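Local coordinates for protein alcohol dehydrogenase (Aeropyrum pernix, PDB 1H2B) that probably catalyses the NAD-dependent oxidation of alcohols with the help of zinc, and holds NAD, zinc and octanoic acid in this crystal, at residues B[16-21]-B[136-141]; B[45-50]-B[82-87]; B[119-124]-B[307-312]; B[182-187]-B[210-215]; B[187-192]-B[254-259]. One frame throughout, in Å; residues are numbered along the deposited sequence. Where two conformers were deposited one is given.

Interaction 1: residues B[16-21]-B[136-141]; sequences LKAARL and GFAEFM
Phe137 O is held by two groups of strand 17-21. Ala19 N donates a hydrogen bond to Phe137 O at 2.8 Å. Ala18 CA adds a CA-H...O contact to Phe137 O at 3.3 Å. Lys17 O is met by a similar pair of groups. Lys17 O accepts a longer bond from Glu139 N (3.3 Å), and Ala138 CA makes a CA-H...O contact with it (3.2 Å). The two backbones run nearly antiparallel but form a single bridge, Ala18 with Ala138. Both residues are small, and Ala18 CB meets Ala138 CB at 3.8 Å. CB of Ala19 rests on CB of Phe137. The Phe137 side chain leads away and touches Leu77 and Ile339, and Phe137 is the centre of an inverse gamma turn. Glu139 extends its chain, CG anti to the backbone N (chi1 -172°). Glu139 OE1 accepts from water 1 at 2.8 Å, and Lys17 N donates to this water at 2.7 Å. The ammonium of Lys17 goes instead to Asp32 in a salt bridge. The join is thus mainly one of main-chain polar groups, with a water-bridged carboxylate at its exposed end. Direct side-chain contact across it is modest: Ala18 with Ala138, and Ala19 with Phe137 CB.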
# COMPACT_ATOMS: atom_id res chain seq x y z
N LEU B 16 -7.43 20.28 43.24
CA LEU B 16 -6.40 21.31 42.93
C LEU B 16 -4.98 20.94 43.40
O LEU B 16 -4.10 21.79 43.43
CB LEU B 16 -6.81 22.69 43.46
CG LEU B 16 -8.30 23.07 43.64
CD1 LEU B 16 -8.42 24.39 44.42
CD2 LEU B 16 -9.10 23.15 42.32
N LYS B 17 -4.76 19.68 43.78
CA LYS B 17 -3.39 19.14 43.89
C LYS B 17 -2.86 18.81 42.50
O LYS B 17 -3.61 18.31 41.65
CB LYS B 17 -3.36 17.88 44.75
CG LYS B 17 -3.41 18.15 46.26
CD LYS B 17 -2.24 19.04 46.73
CE LYS B 17 -2.30 19.30 48.24
NZ LYS B 17 -1.66 20.59 48.61
N ALA B 18 -1.57 19.07 42.27
CA ALA B 18 -0.91 18.69 41.01
C ALA B 18 0.58 18.35 41.20
O ALA B 18 1.22 18.90 42.08
CB ALA B 18 -1.06 19.81 39.99
N ALA B 19 1.13 17.50 40.34
CA ALA B 19 2.58 17.22 40.36
C ALA B 19 3.24 18.01 39.24
O ALA B 19 2.96 17.78 38.04
CB ALA B 19 2.83 15.72 40.19
N ARG B 20 4.10 18.97 39.61
CA ARG B 20 4.60 19.94 38.64
C ARG B 20 6.10 20.00 38.55
O ARG B 20 6.79 19.89 39.55
CB ARG B 20 4.07 21.33 38.92
CG ARG B 20 2.59 21.32 39.27
CD ARG B 20 2.02 22.70 39.28
NE ARG B 20 1.57 23.12 37.96
CZ ARG B 20 1.42 24.38 37.59
NH1 ARG B 20 1.69 25.39 38.43
NH2 ARG B 20 0.98 24.64 36.38
N LEU B 21 6.56 20.17 37.32
CA LEU B 21 7.97 20.34 37.01
C LEU B 21 8.29 21.83 37.13
O LEU B 21 7.80 22.63 36.34
CB LEU B 21 8.26 19.86 35.58
CG LEU B 21 9.72 19.72 35.13
CD1 LEU B 21 9.72 18.91 33.85
CD2 LEU B 21 10.41 21.05 34.88
N GLY B 136 -2.10 15.57 33.32
CA GLY B 136 -3.06 14.79 34.10
C GLY B 136 -2.66 14.36 35.51
O GLY B 136 -3.42 13.67 36.20
N PHE B 137 -1.44 14.71 35.93
CA PHE B 137 -1.04 14.39 37.31
C PHE B 137 -1.64 15.45 38.24
O PHE B 137 -0.93 16.26 38.84
CB PHE B 137 0.50 14.37 37.47
CG PHE B 137 1.20 13.27 36.71
CD1 PHE B 137 2.49 13.49 36.24
CD2 PHE B 137 0.61 12.01 36.54
CE1 PHE B 137 3.20 12.47 35.55
CE2 PHE B 137 1.27 10.99 35.86
CZ PHE B 137 2.56 11.21 35.37
N ALA B 138 -2.97 15.46 38.30
CA ALA B 138 -3.74 16.52 38.98
C ALA B 138 -5.16 16.03 39.14
O ALA B 138 -5.58 15.03 38.53
CB ALA B 138 -3.73 17.81 38.16
N GLU B 139 -5.94 16.74 39.95
CA GLU B 139 -7.33 16.33 40.12
C GLU B 139 -8.15 16.57 38.84
O GLU B 139 -9.05 15.77 38.51
CB GLU B 139 -7.93 17.11 41.31
CG GLU B 139 -9.32 16.64 41.72
CD GLU B 139 -9.94 17.39 42.91
OE1 GLU B 139 -9.33 18.37 43.41
OE2 GLU B 139 -11.06 17.00 43.32
N PHE B 140 -7.84 17.66 38.15
CA PHE B 140 -8.59 18.04 36.94
C PHE B 140 -7.63 18.43 35.85
O PHE B 140 -6.51 18.93 36.12
CB PHE B 140 -9.53 19.24 37.18
CG PHE B 140 -10.61 18.98 38.21
CD1 PHE B 140 -10.43 19.38 39.55
CD2 PHE B 140 -11.76 18.32 37.86
CE1 PHE B 140 -11.40 19.12 40.49
CE2 PHE B 140 -12.76 18.07 38.80
CZ PHE B 140 -12.58 18.47 40.12
N MET B 141 -8.09 18.29 34.61
CA MET B 141 -7.26 18.68 33.47
C MET B 141 -8.16 19.14 32.34
O MET B 141 -9.17 18.52 32.07
CB MET B 141 -6.43 17.47 32.98
CG MET B 141 -5.40 17.88 31.95
SD MET B 141 -4.64 16.40 31.13
CE MET B 141 -5.76 16.33 29.68
O HOH W 1 -6.79 18.06 44.42

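Interaction 2: residues B[45-50]-B[82-87]; sequences IVRIAG and VGYIEE
Arg47 holds CG anti to its backbone N (chi1 175°) and bends at chi3 (56°), while Tyr84 keeps CG beside its own N. The guanidinium and ring planes are only 10° apart, but the groups are offset. Tyr84 CD1 sits over one guanidinium face, toward the rim, 3.4 Å from Arg47 NH2. At the guanidinium edge, water 2 accepts from Arg47 NE at 3.0 Å. The same water donates to Ile85 O and to Glu86 OE1; Glu86 OE2 pairs with Lys97. An alanine in place of Arg47 would probably leave this water without its donor and uncover part of the Tyr84 ring. Gly83 lies tight against Ile48, CA to CA 4.2 Å, where a CB would clash with Arg47 O. Val82 O accepts from both Ala49 N (2.9 Å) and Gly50 N (3.2 Å). Ile45 O accepts from Glu86 N at 2.7 Å and weakly from Glu87 N. This is an antiparallel strand pair with two classic beta bulges, in the GroES-like domain of zinc-containing alcohol dehydrogenases.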
# COMPACT_ATOMS: atom_id res chain seq x y z
N ILE B 45 -13.21 19.93 30.53
CA ILE B 45 -12.40 19.62 31.72
C ILE B 45 -12.77 18.22 32.24
O ILE B 45 -13.95 17.87 32.38
CB ILE B 45 -12.56 20.69 32.83
CG1 ILE B 45 -11.98 22.01 32.34
CG2 ILE B 45 -11.85 20.22 34.14
CD1 ILE B 45 -12.39 23.22 33.20
N VAL B 46 -11.74 17.42 32.52
CA VAL B 46 -11.90 16.07 33.01
C VAL B 46 -11.43 15.98 34.44
O VAL B 46 -10.40 16.57 34.79
CB VAL B 46 -11.05 15.10 32.12
CG1 VAL B 46 -11.01 13.71 32.69
CG2 VAL B 46 -11.60 15.11 30.70
N ARG B 47 -12.20 15.28 35.25
CA ARG B 47 -11.77 14.77 36.56
C ARG B 47 -10.97 13.50 36.33
O ARG B 47 -11.51 12.46 35.88
CB ARG B 47 -13.00 14.55 37.47
CG ARG B 47 -12.65 13.92 38.80
CD ARG B 47 -13.87 13.77 39.74
NE ARG B 47 -15.00 13.02 39.19
CZ ARG B 47 -15.22 11.72 39.39
NH1 ARG B 47 -14.35 10.99 40.09
NH2 ARG B 47 -16.32 11.13 38.87
N ILE B 48 -9.66 13.58 36.58
CA ILE B 48 -8.78 12.45 36.33
C ILE B 48 -9.10 11.28 37.24
O ILE B 48 -9.26 11.44 38.46
CB ILE B 48 -7.34 12.91 36.54
CG1 ILE B 48 -6.99 14.01 35.53
CG2 ILE B 48 -6.32 11.69 36.50
CD1 ILE B 48 -6.78 13.48 34.02
N ALA B 49 -9.21 10.10 36.62
CA ALA B 49 -9.37 8.82 37.35
C ALA B 49 -8.06 8.01 37.37
O ALA B 49 -7.75 7.33 38.34
CB ALA B 49 -10.52 7.97 36.76
N GLY B 50 -7.27 8.11 36.30
CA GLY B 50 -6.03 7.34 36.22
C GLY B 50 -5.06 8.10 35.32
O GLY B 50 -5.45 8.57 34.24
N VAL B 82 -7.08 8.93 31.76
CA VAL B 82 -8.51 8.59 31.72
C VAL B 82 -9.22 9.30 32.86
O VAL B 82 -8.57 9.69 33.86
CB VAL B 82 -8.79 7.07 31.86
CG1 VAL B 82 -8.38 6.32 30.57
CG2 VAL B 82 -8.14 6.49 33.13
N GLY B 83 -10.53 9.49 32.72
CA GLY B 83 -11.23 10.16 33.79
C GLY B 83 -12.71 10.26 33.44
O GLY B 83 -13.24 9.49 32.66
N TYR B 84 -13.34 11.23 34.10
CA TYR B 84 -14.77 11.46 33.92
C TYR B 84 -14.94 12.91 33.53
O TYR B 84 -14.27 13.81 34.06
CB TYR B 84 -15.51 11.20 35.23
CG TYR B 84 -15.37 9.81 35.75
CD1 TYR B 84 -14.37 9.49 36.69
CD2 TYR B 84 -16.19 8.81 35.29
CE1 TYR B 84 -14.22 8.19 37.17
CE2 TYR B 84 -16.06 7.50 35.76
CZ TYR B 84 -15.08 7.21 36.70
OH TYR B 84 -14.95 5.95 37.19
N ILE B 85 -15.83 13.17 32.58
CA ILE B 85 -16.09 14.56 32.22
C ILE B 85 -16.47 15.30 33.50
O ILE B 85 -17.27 14.77 34.30
CB ILE B 85 -17.23 14.67 31.17
CG1 ILE B 85 -16.83 14.01 29.82
CG2 ILE B 85 -17.64 16.13 30.96
CD1 ILE B 85 -15.74 14.71 29.03
N GLU B 86 -15.93 16.51 33.65
CA GLU B 86 -16.37 17.39 34.75
C GLU B 86 -17.32 18.44 34.18
O GLU B 86 -18.46 18.59 34.69
CB GLU B 86 -15.18 18.00 35.49
CG GLU B 86 -15.69 19.02 36.52
CD GLU B 86 -16.45 18.38 37.66
OE1 GLU B 86 -16.22 17.18 38.02
OE2 GLU B 86 -17.31 19.10 38.22
N GLU B 87 -16.87 19.19 33.18
CA GLU B 87 -17.74 20.14 32.47
C GLU B 87 -17.26 20.37 31.07
O GLU B 87 -16.13 20.00 30.72
CB GLU B 87 -17.77 21.47 33.24
CG GLU B 87 -16.41 22.18 33.29
CD GLU B 87 -16.52 23.51 34.00
OE1 GLU B 87 -15.75 23.73 34.93
OE2 GLU B 87 -17.37 24.33 33.59
O HOH W 2 -16.64 14.56 37.14

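Interaction 3: residues B[119-124]-B[307-312]; sequences EDMHCE and SLVGNY. With NAJ (nicotinamide-adenine-dinucleotide (acidic form)), chain I; OCA (octanoic acid (caprylic acid)), chain H.
The Asn311 amide and the Glu119 carboxylate are turned 50° apart. Asn311 ND2 donates from within its amide plane to Glu119 OE1 at 3.2 Å, and reaches that oxygen from above the carboxylate plane. Asp120 OD1 is likewise met from above its plane, by Tyr312 N at 2.8 Å. Tyr312 opens helix 312-323 and Asn311 is its N-cap residue. Both carboxylates have second partners: Arg175 for Glu119, and Arg116 of a third subunit for Asp120. Met121, bent at chi2 and chi3, fills the middle. Met121 CB packs on Leu308 CD2, and Met121 SD lies 3.8 Å from Val309 CB. Leu308 turns its other methyl, CD1, to C5 of the octanoic acid at 3.8 Å. The backbone reads the carboxamide of NAD: Val309 N donates to O7N at 2.7 Å, and Ser307 O accepts from N7N at 2.9 Å. Segment 119-124 thus backs the loop that forms part of the pocket of the nicotinamide and the octanoic acid, probably the substrate site.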
# COMPACT_ATOMS: atom_id res chain seq x y z
N GLU B 119 -4.11 12.91 10.66
CA GLU B 119 -2.84 12.63 11.39
C GLU B 119 -2.66 13.60 12.55
O GLU B 119 -1.99 14.63 12.41
CB GLU B 119 -1.63 12.64 10.46
CG GLU B 119 -1.63 11.48 9.46
CD GLU B 119 -1.29 10.12 10.07
OE1 GLU B 119 -1.50 9.90 11.27
OE2 GLU B 119 -0.83 9.25 9.31
N ASP B 120 -3.29 13.29 13.69
CA ASP B 120 -3.33 14.21 14.83
C ASP B 120 -1.95 14.65 15.26
O ASP B 120 -1.78 15.80 15.64
CB ASP B 120 -3.99 13.57 16.04
CG ASP B 120 -5.42 13.14 15.77
OD1 ASP B 120 -5.65 12.19 14.94
OD2 ASP B 120 -6.37 13.70 16.40
N MET B 121 -0.96 13.74 15.19
CA MET B 121 0.38 14.10 15.67
C MET B 121 1.11 15.06 14.77
O MET B 121 2.18 15.56 15.13
CB MET B 121 1.24 12.86 15.96
CG MET B 121 0.66 11.88 17.02
SD MET B 121 0.26 12.71 18.57
CE MET B 121 1.80 13.40 18.97
N HIS B 122 0.52 15.38 13.61
CA HIS B 122 1.20 16.25 12.67
C HIS B 122 0.43 17.54 12.44
O HIS B 122 0.71 18.31 11.50
CB HIS B 122 1.52 15.48 11.40
CG HIS B 122 2.50 14.39 11.67
ND1 HIS B 122 3.81 14.62 12.00
CD2 HIS B 122 2.32 13.05 11.75
CE1 HIS B 122 4.42 13.47 12.27
NE2 HIS B 122 3.53 12.50 12.12
N CYS B 123 -0.51 17.78 13.34
CA CYS B 123 -1.28 19.00 13.30
C CYS B 123 -0.41 20.22 13.60
O CYS B 123 0.43 20.21 14.48
CB CYS B 123 -2.47 18.88 14.25
SG CYS B 123 -3.67 17.70 13.60
N GLU B 124 -0.59 21.27 12.79
CA GLU B 124 0.22 22.49 12.89
C GLU B 124 0.19 23.17 14.25
O GLU B 124 1.20 23.69 14.72
CB GLU B 124 -0.24 23.49 11.82
CG GLU B 124 0.19 23.12 10.41
CD GLU B 124 1.09 24.17 9.79
OE1 GLU B 124 0.86 25.38 10.04
OE2 GLU B 124 2.05 23.79 9.07
N SER B 307 8.20 6.05 14.78
CA SER B 307 6.76 5.99 14.98
C SER B 307 6.44 6.88 16.16
O SER B 307 7.15 6.83 17.16
CB SER B 307 6.30 4.55 15.27
OG SER B 307 4.92 4.42 14.99
N LEU B 308 5.39 7.70 16.03
CA LEU B 308 5.09 8.78 16.98
C LEU B 308 3.63 8.61 17.45
O LEU B 308 2.71 8.85 16.67
CB LEU B 308 5.24 10.15 16.28
CG LEU B 308 4.84 11.36 17.15
CD1 LEU B 308 5.73 11.49 18.38
CD2 LEU B 308 4.98 12.64 16.27
N VAL B 309 3.48 8.21 18.71
CA VAL B 309 2.15 8.10 19.35
C VAL B 309 1.19 7.48 18.36
O VAL B 309 1.44 6.40 17.88
CB VAL B 309 1.73 9.46 19.97
CG1 VAL B 309 0.55 9.27 20.97
CG2 VAL B 309 2.87 10.13 20.76
N GLY B 310 0.05 8.13 18.08
CA GLY B 310 -0.79 7.65 16.98
C GLY B 310 -1.93 8.62 16.79
O GLY B 310 -1.99 9.68 17.42
N ASN B 311 -2.80 8.28 15.85
CA ASN B 311 -3.87 9.22 15.54
C ASN B 311 -5.18 8.82 16.26
O ASN B 311 -5.22 7.83 16.98
CB ASN B 311 -3.99 9.40 14.03
CG ASN B 311 -4.42 8.15 13.30
OD1 ASN B 311 -5.20 7.36 13.82
ND2 ASN B 311 -3.90 7.96 12.08
N TYR B 312 -6.21 9.65 16.07
CA TYR B 312 -7.44 9.43 16.83
C TYR B 312 -8.12 8.14 16.45
O TYR B 312 -8.62 7.42 17.31
CB TYR B 312 -8.36 10.60 16.59
CG TYR B 312 -9.64 10.57 17.39
CD1 TYR B 312 -9.70 11.11 18.68
CD2 TYR B 312 -10.77 10.03 16.84
CE1 TYR B 312 -10.87 11.15 19.41
CE2 TYR B 312 -12.00 10.03 17.57
CZ TYR B 312 -12.03 10.58 18.84
OH TYR B 312 -13.22 10.59 19.56
PA NAJ I . 9.83 1.49 30.28
O1A NAJ I . 10.86 2.05 31.22
O2A NAJ I . 8.49 1.00 30.85
O5B NAJ I . 10.36 0.20 29.50
C5B NAJ I . 11.70 0.10 29.01
C4B NAJ I . 11.97 -1.39 28.97
O4B NAJ I . 13.23 -1.57 28.28
C3B NAJ I . 12.04 -2.05 30.34
O3B NAJ I . 11.25 -3.24 30.41
C2B NAJ I . 13.54 -2.32 30.41
O2B NAJ I . 13.91 -3.39 31.29
C1B NAJ I . 13.93 -2.61 28.95
N9A NAJ I . 15.35 -2.46 28.65
C8A NAJ I . 16.30 -1.58 29.17
N7A NAJ I . 17.50 -1.78 28.55
C5A NAJ I . 17.32 -2.78 27.64
C6A NAJ I . 18.15 -3.40 26.74
N6A NAJ I . 19.45 -3.11 26.63
N1A NAJ I . 17.62 -4.35 25.90
C2A NAJ I . 16.30 -4.75 25.99
N3A NAJ I . 15.50 -4.15 26.89
C4A NAJ I . 16.00 -3.19 27.71
O3 NAJ I . 9.60 2.60 29.16
PN NAJ I . 8.26 2.97 28.34
O1N NAJ I . 7.47 3.94 29.09
O2N NAJ I . 7.63 1.73 27.86
O5D NAJ I . 8.92 3.81 27.15
C5D NAJ I . 9.74 3.12 26.21
C4D NAJ I . 10.48 4.12 25.35
O4D NAJ I . 9.53 4.70 24.44
C3D NAJ I . 11.06 5.31 26.12
O3D NAJ I . 12.20 5.80 25.40
C2D NAJ I . 9.93 6.35 26.05
O2D NAJ I . 10.33 7.68 26.26
C1D NAJ I . 9.50 6.10 24.59
N1N NAJ I . 8.20 6.61 24.16
C2N NAJ I . 8.08 6.88 22.82
C3N NAJ I . 6.87 7.30 22.31
C7N NAJ I . 6.76 7.65 20.86
O7N NAJ I . 5.57 8.13 20.48
N7N NAJ I . 7.71 7.45 19.95
C4N NAJ I . 5.70 7.45 23.14
C5N NAJ I . 5.86 6.98 24.47
C6N NAJ I . 7.09 6.61 24.97
C1 OCA H . 5.21 10.40 24.57
C2 OCA H . 6.22 11.14 23.69
C3 OCA H . 5.51 12.06 22.69
C4 OCA H . 6.40 13.11 22.04
C5 OCA H . 5.53 14.06 21.22
C6 OCA H . 6.39 14.99 20.37
C7 OCA H . 5.58 15.89 19.44
C8 OCA H . 6.52 16.78 18.65
O1 OCA H . 5.60 9.73 25.57
O2 OCA H . 3.99 10.42 24.28

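Interaction 4: residues B[182-187]-B[210-215]; sequences RTLYPG and TPATVI
Pro186 and Pro211 mark the closest approach of the two backbones, CA to CA 5.1 Å. Residues 182-187 are an irregular loop. Residues 210-212 leave a helix at Thr210 and lead into strand 213-218. No direct hydrogen bond joins the segments. Gly187 has phi 99°, where a CB would jam against the carbonyl O of Pro186. The Pro211 ring reaches over the peptide ahead of Pro186, with CG 3.5 Å from Pro186 N. It also touches the Pro186 ring, and the two rings cross obliquely. Leu184 packs on Thr210 and Ala212. Leu184 CD1 meets Thr210 CG2 and Leu184 CD2 meets Ala212 CB, both at 4.0 Å. Thr210 places CG2 anti to the carbonyl carbon, facing Leu184. Thr210 OG1 accepts from Ala212 N at 3.1 Å, an ST turn, and is also bonded to Leu206 O. Water 3 bridges the segments: Gly187 N donates to it at 2.8 Å and it donates to Pro211 O at 2.8 Å. Tyr174 and Met209 of a fourth subunit pack on Pro186 and Pro211. The contact joins the lead-in to strand 189-193 with the lead-in to strand 213-218, the ends of a beta-alpha-beta crossover in the Rossmann fold.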
# COMPACT_ATOMS: atom_id res chain seq x y z
N ARG B 182 2.72 -4.52 8.11
CA ARG B 182 2.69 -4.33 6.64
C ARG B 182 3.63 -5.28 5.89
O ARG B 182 3.45 -5.53 4.66
CB ARG B 182 3.06 -2.88 6.32
CG ARG B 182 1.91 -1.94 6.63
CD ARG B 182 2.37 -0.52 6.93
NE ARG B 182 3.20 0.03 5.86
CZ ARG B 182 4.04 1.05 6.01
NH1 ARG B 182 4.18 1.63 7.23
NH2 ARG B 182 4.76 1.49 4.95
N THR B 183 4.67 -5.77 6.56
CA THR B 183 5.61 -6.68 5.92
C THR B 183 5.82 -8.00 6.69
O THR B 183 6.83 -8.69 6.50
CB THR B 183 6.97 -6.03 5.71
OG1 THR B 183 7.51 -5.56 6.97
CG2 THR B 183 6.87 -4.78 4.81
N LEU B 184 4.93 -8.29 7.61
CA LEU B 184 5.06 -9.53 8.38
C LEU B 184 4.14 -10.54 7.69
O LEU B 184 3.26 -10.14 6.93
CB LEU B 184 4.71 -9.31 9.88
CG LEU B 184 5.87 -8.57 10.57
CD1 LEU B 184 5.43 -8.18 12.00
CD2 LEU B 184 7.21 -9.36 10.62
N TYR B 185 4.45 -11.81 7.85
CA TYR B 185 3.71 -12.88 7.16
C TYR B 185 4.00 -14.12 7.98
O TYR B 185 4.92 -14.10 8.80
CB TYR B 185 4.24 -13.00 5.74
CG TYR B 185 5.74 -13.18 5.65
CD1 TYR B 185 6.33 -14.42 5.81
CD2 TYR B 185 6.57 -12.09 5.36
CE1 TYR B 185 7.71 -14.58 5.73
CE2 TYR B 185 7.93 -12.23 5.27
CZ TYR B 185 8.50 -13.49 5.44
OH TYR B 185 9.86 -13.65 5.36
N PRO B 186 3.27 -15.24 7.79
CA PRO B 186 3.59 -16.46 8.55
C PRO B 186 5.00 -16.99 8.31
O PRO B 186 5.40 -17.19 7.15
CB PRO B 186 2.53 -17.49 8.05
CG PRO B 186 1.39 -16.61 7.49
CD PRO B 186 2.12 -15.42 6.88
N GLY B 187 5.76 -17.18 9.38
CA GLY B 187 7.15 -17.57 9.24
C GLY B 187 8.14 -16.40 9.38
O GLY B 187 9.35 -16.62 9.58
N THR B 210 -0.70 -9.77 13.81
CA THR B 210 0.14 -10.41 12.80
C THR B 210 0.24 -11.89 13.06
O THR B 210 -0.03 -12.35 14.17
CB THR B 210 1.58 -9.85 12.82
OG1 THR B 210 2.38 -10.48 13.82
CG2 THR B 210 1.65 -8.32 13.14
N PRO B 211 0.64 -12.64 12.04
CA PRO B 211 0.99 -14.04 12.23
C PRO B 211 2.48 -14.30 12.44
O PRO B 211 2.94 -15.45 12.34
CB PRO B 211 0.53 -14.65 10.90
CG PRO B 211 0.98 -13.62 9.92
CD PRO B 211 0.65 -12.28 10.61
N ALA B 212 3.26 -13.27 12.78
CA ALA B 212 4.69 -13.44 12.90
C ALA B 212 5.09 -14.17 14.17
O ALA B 212 4.33 -14.20 15.15
CB ALA B 212 5.38 -12.09 12.85
N THR B 213 6.28 -14.78 14.10
CA THR B 213 6.94 -15.38 15.27
C THR B 213 7.54 -14.24 16.08
O THR B 213 8.36 -13.48 15.54
CB THR B 213 8.01 -16.37 14.81
OG1 THR B 213 7.35 -17.44 14.09
CG2 THR B 213 8.67 -17.03 15.99
N VAL B 214 7.19 -14.16 17.36
CA VAL B 214 7.53 -13.01 18.20
C VAL B 214 8.70 -13.36 19.11
O VAL B 214 8.63 -14.31 19.91
CB VAL B 214 6.34 -12.59 19.04
CG1 VAL B 214 6.74 -11.44 19.97
CG2 VAL B 214 5.18 -12.17 18.12
N ILE B 215 9.81 -12.63 18.98
CA ILE B 215 10.98 -12.81 19.86
C ILE B 215 11.05 -11.54 20.75
O ILE B 215 11.20 -10.41 20.21
CB ILE B 215 12.29 -12.92 19.05
CG1 ILE B 215 12.21 -14.09 18.03
CG2 ILE B 215 13.51 -13.09 20.01
CD1 ILE B 215 13.34 -14.07 17.00
O HOH W 3 5.19 -17.09 12.17

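Interaction 5: residues B[187-192]-B[254-259]; sequences GAYVAI and GVNVAM
Asn256 OD1 accepts from Tyr189 N at 3.0 Å, with the donor 36° above the plane of the side-chain carbonyl. Asn256 OD1 also lies 3.5 Å from Ala188 CB. Tyr189 O is met by two weak donors, Asn256 N and Val257 N, where the second strand turns a corner. Beyond this corner the strands run parallel. Ala191 N donates to Val257 O at 2.9 Å, and Met259 N donates to Ala191 O at 2.8 Å. Val190 has CG2 anti to its backbone N, which brings this methyl beside Val257 CB at 4.0 Å and Met259 SD at 4.1 Å. Val255 CG1 reaches both Tyr189 CB (3.9 Å) and Ala191 CB (4.1 Å). An alanine in place of Asn256 would probably leave Tyr189 N without its acceptor and loosen the start of the strand pair, held there otherwise by weak bonds. Further out, Asn256 ND2 has a weak bond to Tyr185 OH. Helix 166-181 packs on Val257 and Met259. Helix 197-209 packs on Val190 and Ile192, and strand 213-218 flanks the other edge of strand 189-193. These are the two central strands of a six-stranded parallel sheet. The turn after strand 189-193 carries a GxGxxG-type sequence, where Gly197 and Leu198 bind NAD, as in the Rossmann fold.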
# COMPACT_ATOMS: atom_id res chain seq x y z
N GLY B 187 5.76 -17.18 9.38
CA GLY B 187 7.15 -17.57 9.24
C GLY B 187 8.14 -16.40 9.38
O GLY B 187 9.35 -16.62 9.58
N ALA B 188 7.62 -15.17 9.30
CA ALA B 188 8.46 -13.98 9.52
C ALA B 188 8.72 -13.91 11.01
O ALA B 188 7.88 -14.34 11.83
CB ALA B 188 7.72 -12.73 9.11
N TYR B 189 9.84 -13.28 11.36
CA TYR B 189 10.16 -13.04 12.76
C TYR B 189 10.12 -11.55 13.04
O TYR B 189 10.56 -10.73 12.25
CB TYR B 189 11.59 -13.45 13.08
CG TYR B 189 11.86 -14.94 12.97
CD1 TYR B 189 12.30 -15.50 11.76
CD2 TYR B 189 11.68 -15.76 14.08
CE1 TYR B 189 12.55 -16.86 11.69
CE2 TYR B 189 11.91 -17.12 14.01
CZ TYR B 189 12.35 -17.64 12.82
OH TYR B 189 12.60 -19.03 12.76
N VAL B 190 9.61 -11.24 14.21
CA VAL B 190 9.64 -9.85 14.72
C VAL B 190 10.33 -9.87 16.07
O VAL B 190 9.96 -10.65 16.94
CB VAL B 190 8.24 -9.20 14.74
CG1 VAL B 190 7.20 -10.02 15.51
CG2 VAL B 190 8.30 -7.76 15.30
N ALA B 191 11.34 -9.01 16.24
CA ALA B 191 11.97 -8.81 17.56
C ALA B 191 11.34 -7.58 18.19
O ALA B 191 11.35 -6.48 17.60
CB ALA B 191 13.44 -8.55 17.43
N ILE B 192 10.75 -7.76 19.37
CA ILE B 192 10.16 -6.65 20.10
C ILE B 192 11.12 -6.41 21.25
O ILE B 192 11.35 -7.32 22.07
CB ILE B 192 8.65 -6.98 20.52
CG1 ILE B 192 7.98 -5.79 21.21
CG2 ILE B 192 8.52 -8.32 21.31
CD1 ILE B 192 8.48 -5.51 22.61
N GLY B 254 18.30 -13.29 10.52
CA GLY B 254 17.83 -12.09 11.21
C GLY B 254 16.31 -11.95 11.15
O GLY B 254 15.59 -12.81 10.63
N VAL B 255 15.81 -10.83 11.66
CA VAL B 255 14.37 -10.60 11.74
C VAL B 255 13.86 -9.73 10.62
O VAL B 255 14.54 -8.84 10.10
CB VAL B 255 13.95 -10.02 13.11
CG1 VAL B 255 14.39 -10.96 14.26
CG2 VAL B 255 14.55 -8.63 13.33
N ASN B 256 12.61 -9.98 10.26
CA ASN B 256 11.94 -9.16 9.26
C ASN B 256 11.63 -7.77 9.78
O ASN B 256 11.65 -6.77 9.02
CB ASN B 256 10.65 -9.87 8.84
CG ASN B 256 10.93 -11.24 8.27
OD1 ASN B 256 11.21 -12.20 8.97
ND2 ASN B 256 10.89 -11.31 6.94
N VAL B 257 11.28 -7.68 11.06
CA VAL B 257 11.00 -6.37 11.70
C VAL B 257 11.60 -6.43 13.11
O VAL B 257 11.48 -7.44 13.79
CB VAL B 257 9.52 -6.11 11.86
CG1 VAL B 257 9.29 -4.80 12.65
CG2 VAL B 257 8.82 -5.95 10.48
N ALA B 258 12.33 -5.36 13.48
CA ALA B 258 12.70 -5.17 14.89
C ALA B 258 12.03 -3.91 15.37
O ALA B 258 11.86 -2.98 14.59
CB ALA B 258 14.21 -5.04 15.04
N MET B 259 11.64 -3.87 16.65
CA MET B 259 10.90 -2.73 17.20
C MET B 259 11.61 -2.32 18.46
O MET B 259 11.70 -3.10 19.39
CB MET B 259 9.45 -3.16 17.51
CG MET B 259 8.73 -3.74 16.25
SD MET B 259 7.03 -4.04 16.62
CE MET B 259 6.36 -2.39 16.54

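Interactions 1 and 2 are neighbours in one sheet. Met141 O meets Val46 N at 2.8 Å and Glu139 O meets Ile48 N at 3.0 Å, both probable hydrogen bonds. Interactions 4 and 5 lie at the far side of the chain, centres about 40 Å from interaction 1. They share Gly187, and Ile215 O meets Ile192 N at 2.8 Å, a probable hydrogen bond, so strand 189-193 lies between its two partners. Interaction 3 lies between the pairs, centres 22 to 25 Å from each of the others, and directly contacts both ligands. The Phe137 side chain is about 9 Å from a zinc ion, that of Val309 about 7 Å, and the Ile192 side chain about 8 Å from NAD.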